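Local coordinates for CBS domain containing membrane protein (Sphaerobacter thermophilus, PDB 4ESY) that is of uncharacterised function, its C-terminal pair of CBS domains probably serving as a regulatory module, as many CBS pairs do by binding adenine nucleotides, at residues V29-A41 with E100-T112. Sequence-based numbering, arbitrary orientation. Where two conformers were deposited one is given.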
ATOM      1  N   VAL B  29     -15.900  -3.425  -1.400  1.00 27.73           N
ATOM      2  CA  VAL B  29     -16.627  -2.682  -0.398  1.00 27.44           C
ATOM      3  C   VAL B  29     -16.742  -1.255  -0.913  1.00 25.84           C
ATOM      4  O   VAL B  29     -15.749  -0.651  -1.262  1.00 28.84           O
ATOM      5  CB  VAL B  29     -15.897  -2.702   0.955  1.00 29.23           C
ATOM      6  CG1 VAL B  29     -16.683  -1.908   1.954  1.00 26.28           C
ATOM      7  CG2 VAL B  29     -15.688  -4.151   1.443  1.00 32.32           C
ATOM      8  N   THR B  30     -17.951  -0.736  -1.023  1.00 23.90           N
ATOM      9  CA  THR B  30     -18.129   0.611  -1.523  1.00 24.01           C
ATOM     10  C   THR B  30     -18.673   1.507  -0.409  1.00 23.95           C
ATOM     11  O   THR B  30     -19.145   0.993   0.610  1.00 23.13           O
ATOM     12  CB  THR B  30     -19.113   0.656  -2.708  1.00 24.89           C
ATOM     13  OG1 THR B  30     -20.435   0.373  -2.233  1.00 25.04           O
ATOM     14  CG2 THR B  30     -18.722  -0.335  -3.788  1.00 22.99           C
ATOM     15  N   VAL B  31     -18.605   2.832  -0.612  1.00 19.26           N
ATOM     16  CA  VAL B  31     -19.282   3.786   0.249  1.00 20.19           C
ATOM     17  C   VAL B  31     -20.169   4.696  -0.614  1.00 21.00           C
ATOM     18  O   VAL B  31     -19.968   4.810  -1.845  1.00 19.14           O
ATOM     19  CB  VAL B  31     -18.253   4.675   1.071  1.00 23.79           C
ATOM     20  CG1 VAL B  31     -17.348   3.804   1.995  1.00 19.20           C
ATOM     21  CG2 VAL B  31     -17.419   5.507   0.160  1.00 20.82           C
ATOM     22  N   ARG B  32     -21.143   5.353   0.021  1.00 19.94           N
ATOM     23  CA  ARG B  32     -22.059   6.227  -0.695  1.00 21.85           C
ATOM     24  C   ARG B  32     -21.509   7.627  -0.655  1.00 22.52           C
ATOM     25  O   ARG B  32     -20.873   8.042   0.331  1.00 21.10           O
ATOM     26  CB  ARG B  32     -23.454   6.204  -0.042  1.00 22.11           C
ATOM     27  CG  ARG B  32     -24.169   4.860  -0.161  1.00 21.80           C
ATOM     28  CD  ARG B  32     -24.968   4.861  -1.466  1.00 24.86           C
ATOM     29  NE  ARG B  32     -25.777   3.668  -1.647  1.00 26.57           N
ATOM     30  CZ  ARG B  32     -27.027   3.516  -1.215  1.00 24.30           C
ATOM     31  NH1 ARG B  32     -27.651   4.479  -0.545  1.00 22.44           N
ATOM     32  NH2 ARG B  32     -27.646   2.364  -1.448  1.00 24.51           N
ATOM     33  N   GLU B  33     -21.781   8.385  -1.710  1.00 22.41           N
ATOM     34  CA  GLU B  33     -21.255   9.734  -1.770  1.00 21.42           C
ATOM     35  C   GLU B  33     -21.784  10.604  -0.635  1.00 22.97           C
ATOM     36  O   GLU B  33     -21.141  11.569  -0.268  1.00 21.96           O
ATOM     37  CB  GLU B  33     -21.544  10.383  -3.125  1.00 20.66           C
ATOM     38  CG  GLU B  33     -23.006  10.579  -3.356  1.00 22.79           C
ATOM     39  CD  GLU B  33     -23.310  11.135  -4.771  1.00 40.80           C
ATOM     40  OE1 GLU B  33     -22.432  11.806  -5.365  1.00 41.49           O
ATOM     41  OE2 GLU B  33     -24.430  10.903  -5.273  1.00 40.26           O
ATOM     42  N   ASP B  34     -22.947  10.261  -0.090  1.00 25.14           N
ATOM     43  CA  ASP B  34     -23.525  11.016   1.027  1.00 27.44           C
ATOM     44  C   ASP B  34     -23.104  10.480   2.404  1.00 25.26           C
ATOM     45  O   ASP B  34     -23.567  10.981   3.396  1.00 25.13           O
ATOM     46  CB  ASP B  34     -25.067  10.969   1.008  1.00 34.73           C
ATOM     47  CG  ASP B  34     -25.691  11.582  -0.242  1.00 41.18           C
ATOM     48  OD1 ASP B  34     -25.000  12.234  -1.050  1.00 42.23           O
ATOM     49  OD2 ASP B  34     -26.920  11.406  -0.407  1.00 45.87           O
ATOM     50  N   ASP B  35     -22.287   9.432   2.480  1.00 23.82           N
ATOM     51  CA  ASP B  35     -21.806   8.944   3.794  1.00 21.64           C
ATOM     52  C   ASP B  35     -20.881   9.978   4.420  1.00 23.43           C
ATOM     53  O   ASP B  35     -20.054  10.553   3.723  1.00 21.11           O
ATOM     54  CB  ASP B  35     -21.018   7.641   3.665  1.00 18.89           C
ATOM     55  CG  ASP B  35     -21.916   6.410   3.377  1.00 24.07           C
ATOM     56  OD1 ASP B  35     -23.181   6.499   3.509  1.00 25.34           O
ATOM     57  OD2 ASP B  35     -21.342   5.362   2.981  1.00 24.78           O
ATOM     58  N   THR B  36     -21.019  10.211   5.727  1.00 24.54           N
ATOM     59  CA  THR B  36     -20.116  11.143   6.431  1.00 23.94           C
ATOM     60  C   THR B  36     -18.725  10.505   6.547  1.00 21.09           C
ATOM     61  O   THR B  36     -18.553   9.279   6.439  1.00 21.66           O
ATOM     62  CB  THR B  36     -20.665  11.536   7.856  1.00 26.88           C
ATOM     63  OG1 THR B  36     -20.758  10.360   8.657  1.00 31.43           O
ATOM     64  CG2 THR B  36     -22.039  12.146   7.757  1.00 27.75           C
ATOM     65  N   LEU B  37     -17.709  11.321   6.744  1.00 22.86           N
ATOM     66  CA  LEU B  37     -16.337  10.800   6.749  1.00 23.47           C
ATOM     67  C   LEU B  37     -16.164   9.870   7.948  1.00 26.28           C
ATOM     68  O   LEU B  37     -15.387   8.938   7.902  1.00 21.54           O
ATOM     69  CB  LEU B  37     -15.316  11.945   6.742  1.00 25.05           C
ATOM     70  CG  LEU B  37     -15.260  12.724   5.416  1.00 24.95           C
ATOM     71  CD1 LEU B  37     -14.099  13.697   5.409  1.00 24.95           C
ATOM     72  CD2 LEU B  37     -15.168  11.744   4.213  1.00 24.57           C
ATOM     73  N   ASP B  38     -16.921  10.137   9.009  0.53 27.70           N
ATOM     74  CA  ASP B  38     -16.949   9.279  10.191  0.53 29.44           C
ATOM     75  C   ASP B  38     -17.376   7.840   9.832  0.53 28.33           C
ATOM     76  O   ASP B  38     -16.748   6.874  10.268  0.53 29.45           O
ATOM     77  CB  ASP B  38     -17.832   9.933  11.274  0.53 32.95           C
ATOM     78  CG  ASP B  38     -18.885   9.005  11.843  0.53 36.17           C
ATOM     79  OD1 ASP B  38     -20.088   9.347  11.760  0.53 38.89           O
ATOM     80  OD2 ASP B  38     -18.518   7.948  12.410  0.53 39.66           O
ATOM     81  N   ALA B  39     -18.417   7.705   9.015  1.00 23.77           N
ATOM     82  CA  ALA B  39     -18.872   6.400   8.549  1.00 22.16           C
ATOM     83  C   ALA B  39     -17.887   5.764   7.544  1.00 19.84           C
ATOM     84  O   ALA B  39     -17.615   4.561   7.584  1.00 20.30           O
ATOM     85  CB  ALA B  39     -20.271   6.518   7.899  1.00 19.88           C
ATOM     86  N   VAL B  40     -17.396   6.559   6.622  1.00 18.96           N
ATOM     87  CA  VAL B  40     -16.391   6.056   5.680  1.00 20.19           C
ATOM     88  C   VAL B  40     -15.171   5.469   6.437  1.00 19.92           C
ATOM     89  O   VAL B  40     -14.680   4.397   6.084  1.00 21.64           O
ATOM     90  CB  VAL B  40     -15.907   7.162   4.732  1.00 21.37           C
ATOM     91  CG1 VAL B  40     -14.684   6.691   3.900  1.00 19.00           C
ATOM     92  CG2 VAL B  40     -17.093   7.663   3.842  1.00 22.16           C
ATOM     93  N   ALA B  41     -14.694   6.192   7.441  1.00 20.95           N
ATOM     94  CA  ALA B  41     -13.538   5.738   8.230  1.00 24.84           C
ATOM     95  C   ALA B  41     -13.858   4.397   8.879  1.00 25.89           C
ATOM     96  O   ALA B  41     -13.088   3.442   8.770  1.00 24.33           O
ATOM     97  CB  ALA B  41     -13.108   6.779   9.286  1.00 25.95           C
ATOM     98  N   GLU B 100     -15.923  16.377  15.067  0.60 33.37           N
ATOM     99  CA  GLU B 100     -17.112  17.141  14.688  0.60 35.79           C
ATOM    100  C   GLU B 100     -17.116  17.360  13.162  0.60 33.17           C
ATOM    101  O   GLU B 100     -18.114  17.140  12.478  0.60 32.45           O
ATOM    102  CB  GLU B 100     -17.138  18.496  15.428  0.60 38.72           C
ATOM    103  CG  GLU B 100     -17.279  18.408  16.947  0.60 41.38           C
ATOM    104  CD  GLU B 100     -16.994  19.744  17.691  0.60 53.07           C
ATOM    105  OE1 GLU B 100     -16.964  19.743  18.947  0.60 53.58           O
ATOM    106  OE2 GLU B 100     -16.795  20.792  17.033  0.60 53.21           O
ATOM    107  N   THR B 101     -15.977  17.787  12.638  1.00 32.14           N
ATOM    108  CA  THR B 101     -15.817  18.021  11.217  1.00 31.73           C
ATOM    109  C   THR B 101     -16.053  16.738  10.413  1.00 29.20           C
ATOM    110  O   THR B 101     -16.681  16.776   9.361  1.00 31.21           O
ATOM    111  CB  THR B 101     -14.422  18.600  10.913  1.00 34.40           C
ATOM    112  OG1 THR B 101     -14.320  19.903  11.519  1.00 38.89           O
ATOM    113  CG2 THR B 101     -14.223  18.754   9.392  1.00 33.04           C
ATOM    114  N   GLY B 102     -15.582  15.601  10.924  1.00 25.12           N
ATOM    115  CA  GLY B 102     -15.721  14.348  10.209  1.00 24.91           C
ATOM    116  C   GLY B 102     -17.171  13.899  10.127  1.00 27.05           C
ATOM    117  O   GLY B 102     -17.533  13.218   9.192  1.00 25.56           O
ATOM    118  N   ARG B 103     -17.983  14.273  11.117  1.00 27.90           N
ATOM    119  CA  ARG B 103     -19.378  13.909  11.155  1.00 26.28           C
ATOM    120  C   ARG B 103     -20.175  14.845  10.255  1.00 29.48           C
ATOM    121  O   ARG B 103     -21.358  14.625  10.021  1.00 30.67           O
ATOM    122  CB  ARG B 103     -19.932  13.970  12.595  1.00 32.30           C
ATOM    123  CG  ARG B 103     -19.356  12.918  13.563  1.00 34.60           C
ATOM    124  CD  ARG B 103     -20.122  12.850  14.887  1.00 36.54           C
ATOM    125  NE  ARG B 103     -19.764  13.950  15.762  1.00 37.69           N
ATOM    126  CZ  ARG B 103     -18.813  13.887  16.694  1.00 38.89           C
ATOM    127  NH1 ARG B 103     -18.113  12.773  16.880  1.00 39.25           N
ATOM    128  NH2 ARG B 103     -18.548  14.944  17.436  1.00 38.29           N
ATOM    129  N   LYS B 104     -19.537  15.889   9.746  0.67 29.53           N
ATOM    130  CA  LYS B 104     -20.269  16.827   8.895  0.67 32.07           C
ATOM    131  C   LYS B 104     -19.940  16.674   7.410  0.67 31.22           C
ATOM    132  O   LYS B 104     -20.825  16.723   6.571  0.67 33.71           O
ATOM    133  CB  LYS B 104     -20.047  18.273   9.338  0.67 33.74           C
ATOM    134  CG  LYS B 104     -20.734  18.642  10.650  0.67 38.71           C
ATOM    135  CD  LYS B 104     -20.369  20.064  11.067  0.67 42.29           C
ATOM    136  CE  LYS B 104     -21.322  20.613  12.147  0.67 46.13           C
ATOM    137  NZ  LYS B 104     -20.584  20.912  13.413  0.67 46.86           N
ATOM    138  N   LEU B 105     -18.666  16.510   7.087  1.00 28.97           N
ATOM    139  CA  LEU B 105     -18.253  16.344   5.698  1.00 28.26           C
ATOM    140  C   LEU B 105     -18.641  14.964   5.173  1.00 27.72           C
ATOM    141  O   LEU B 105     -18.698  13.985   5.942  1.00 25.66           O
ATOM    142  CB  LEU B 105     -16.737  16.515   5.568  1.00 27.80           C
ATOM    143  CG  LEU B 105     -16.129  17.895   5.901  1.00 32.03           C
ATOM    144  CD1 LEU B 105     -14.675  17.944   5.425  1.00 32.19           C
ATOM    145  CD2 LEU B 105     -16.914  19.041   5.282  1.00 32.56           C
ATOM    146  N   THR B 106     -18.859  14.866   3.867  1.00 26.44           N
ATOM    147  CA  THR B 106     -19.211  13.574   3.283  1.00 25.16           C
ATOM    148  C   THR B 106     -18.159  13.110   2.284  1.00 25.12           C
ATOM    149  O   THR B 106     -17.290  13.884   1.875  1.00 25.30           O
ATOM    150  CB  THR B 106     -20.544  13.656   2.536  1.00 26.65           C
ATOM    151  OG1 THR B 106     -20.440  14.659   1.518  1.00 29.13           O
ATOM    152  CG2 THR B 106     -21.666  14.002   3.496  1.00 27.34           C
ATOM    153  N   ALA B 107     -18.261  11.846   1.874  1.00 23.27           N
ATOM    154  CA  ALA B 107     -17.336  11.311   0.894  1.00 22.23           C
ATOM    155  C   ALA B 107     -17.228  12.180  -0.329  1.00 23.48           C
ATOM    156  O   ALA B 107     -16.133  12.330  -0.871  1.00 26.52           O
ATOM    157  CB  ALA B 107     -17.744   9.905   0.469  1.00 20.47           C
ATOM    158  N   SER B 108     -18.356  12.717  -0.786  0.51 25.43           N
ATOM    159  CA  SER B 108     -18.391  13.485  -2.043  0.51 28.08           C
ATOM    160  C   SER B 108     -17.543  14.760  -1.968  0.51 28.94           C
ATOM    161  O   SER B 108     -17.060  15.260  -2.979  0.51 29.61           O
ATOM    162  CB  SER B 108     -19.830  13.835  -2.418  0.51 30.19           C
ATOM    163  OG  SER B 108     -20.454  14.566  -1.380  0.51 31.10           O
ATOM    164  N   ALA B 109     -17.341  15.264  -0.761  1.00 28.64           N
ATOM    165  CA  ALA B 109     -16.590  16.484  -0.585  1.00 30.09           C
ATOM    166  C   ALA B 109     -15.091  16.263  -0.686  1.00 30.20           C
ATOM    167  O   ALA B 109     -14.361  17.203  -1.006  1.00 31.87           O
ATOM    168  CB  ALA B 109     -16.968  17.144   0.718  1.00 30.07           C
ATOM    169  N   VAL B 110     -14.617  15.035  -0.439  1.00 26.75           N
ATOM    170  CA  VAL B 110     -13.198  14.777  -0.626  1.00 21.04           C
ATOM    171  C   VAL B 110     -12.816  13.758  -1.723  1.00 23.61           C
ATOM    172  O   VAL B 110     -11.645  13.612  -2.025  1.00 27.10           O
ATOM    173  CB  VAL B 110     -12.501  14.378   0.726  1.00 24.03           C
ATOM    174  CG1 VAL B 110     -12.692  15.496   1.806  1.00 23.17           C
ATOM    175  CG2 VAL B 110     -13.013  13.035   1.225  1.00 22.42           C
HETATM  176  N   MSE B 111     -13.772  13.029  -2.296  1.00 25.75           N
HETATM  177  CA  MSE B 111     -13.399  11.986  -3.251  1.00 24.36           C
HETATM  178  C   MSE B 111     -12.732  12.541  -4.526  1.00 27.09           C
HETATM  179  O   MSE B 111     -12.835  13.740  -4.871  1.00 27.60           O
HETATM  180  CB  MSE B 111     -14.611  11.133  -3.617  1.00 23.93           C
HETATM  181  CG  MSE B 111     -15.563  11.955  -4.444  1.00 27.93           C
HETATM  182 SE   MSE B 111     -17.208  11.051  -4.859  0.92 25.76          SE
HETATM  183  CE  MSE B 111     -17.817  12.290  -6.254  1.00 41.15           C
ATOM    184  N   THR B 112     -12.030  11.679  -5.240  1.00 26.57           N
ATOM    185  CA  THR B 112     -11.501  12.098  -6.535  1.00 30.95           C
ATOM    186  C   THR B 112     -12.230  11.394  -7.688  1.00 33.19           C
ATOM    187  O   THR B 112     -12.873  10.354  -7.500  1.00 26.06           O
ATOM    188  CB  THR B 112      -9.982  11.858  -6.643  1.00 34.96           C
ATOM    189  OG1 THR B 112      -9.708  10.478  -6.421  1.00 38.11           O
ATOM    190  CG2 THR B 112      -9.219  12.664  -5.600  1.00 37.21           C
TER
HETATM  191  O   HOH W   1     -22.792  14.721  -0.169  1.00 39.20           O
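The carbonyl oxygen of Asp35 takes the amide of Ala107 almost head-on, Ala107 N to Asp35 O 2.9 Å, and the CA of Thr106 lies against the same oxygen. This is the middle of a short antiparallel bridge, Thr36 opposite Thr106, through which the part of the first CBS domain between strand 31-32 and helix 37-46 is joined to the loop linking helix 92-102 to the turn at 107-110. On one side of the bridge Leu37 N donates to Leu105 O (3.0 Å), and Asp38 N reaches Gly102 O from above its carbonyl plane (3.1 Å), so the two amides that open helix 37-46 go to the carbonyls of Leu105 and Gly102. On the other side Ser108 N meets a lone pair of Glu33 O in the carbonyl plane (3.1 Å).

Leu37 carries the apolar part of the contact. Its CG lies anti to the carbonyl carbon (chi1 -70°), beside the backbone N and against Leu105 O (3.7 Å); from there CD1 rests on Leu105 CB (3.9 Å) and CD2 on Val110 CG2. Replacing Leu37 by an alanine is likely to leave Leu105 and Val110 without their common apolar neighbour and open a gap between them. The methyl of Ala107 lies by Arg32 O, with Val40 CG2 and, more loosely, Val31 CG2 beyond, while Arg103 passes its aliphatic part by Asp38 and forms a salt bridge with Glu96. The methyl CG2 of Thr36 packs 3.4 Å from Arg103 O.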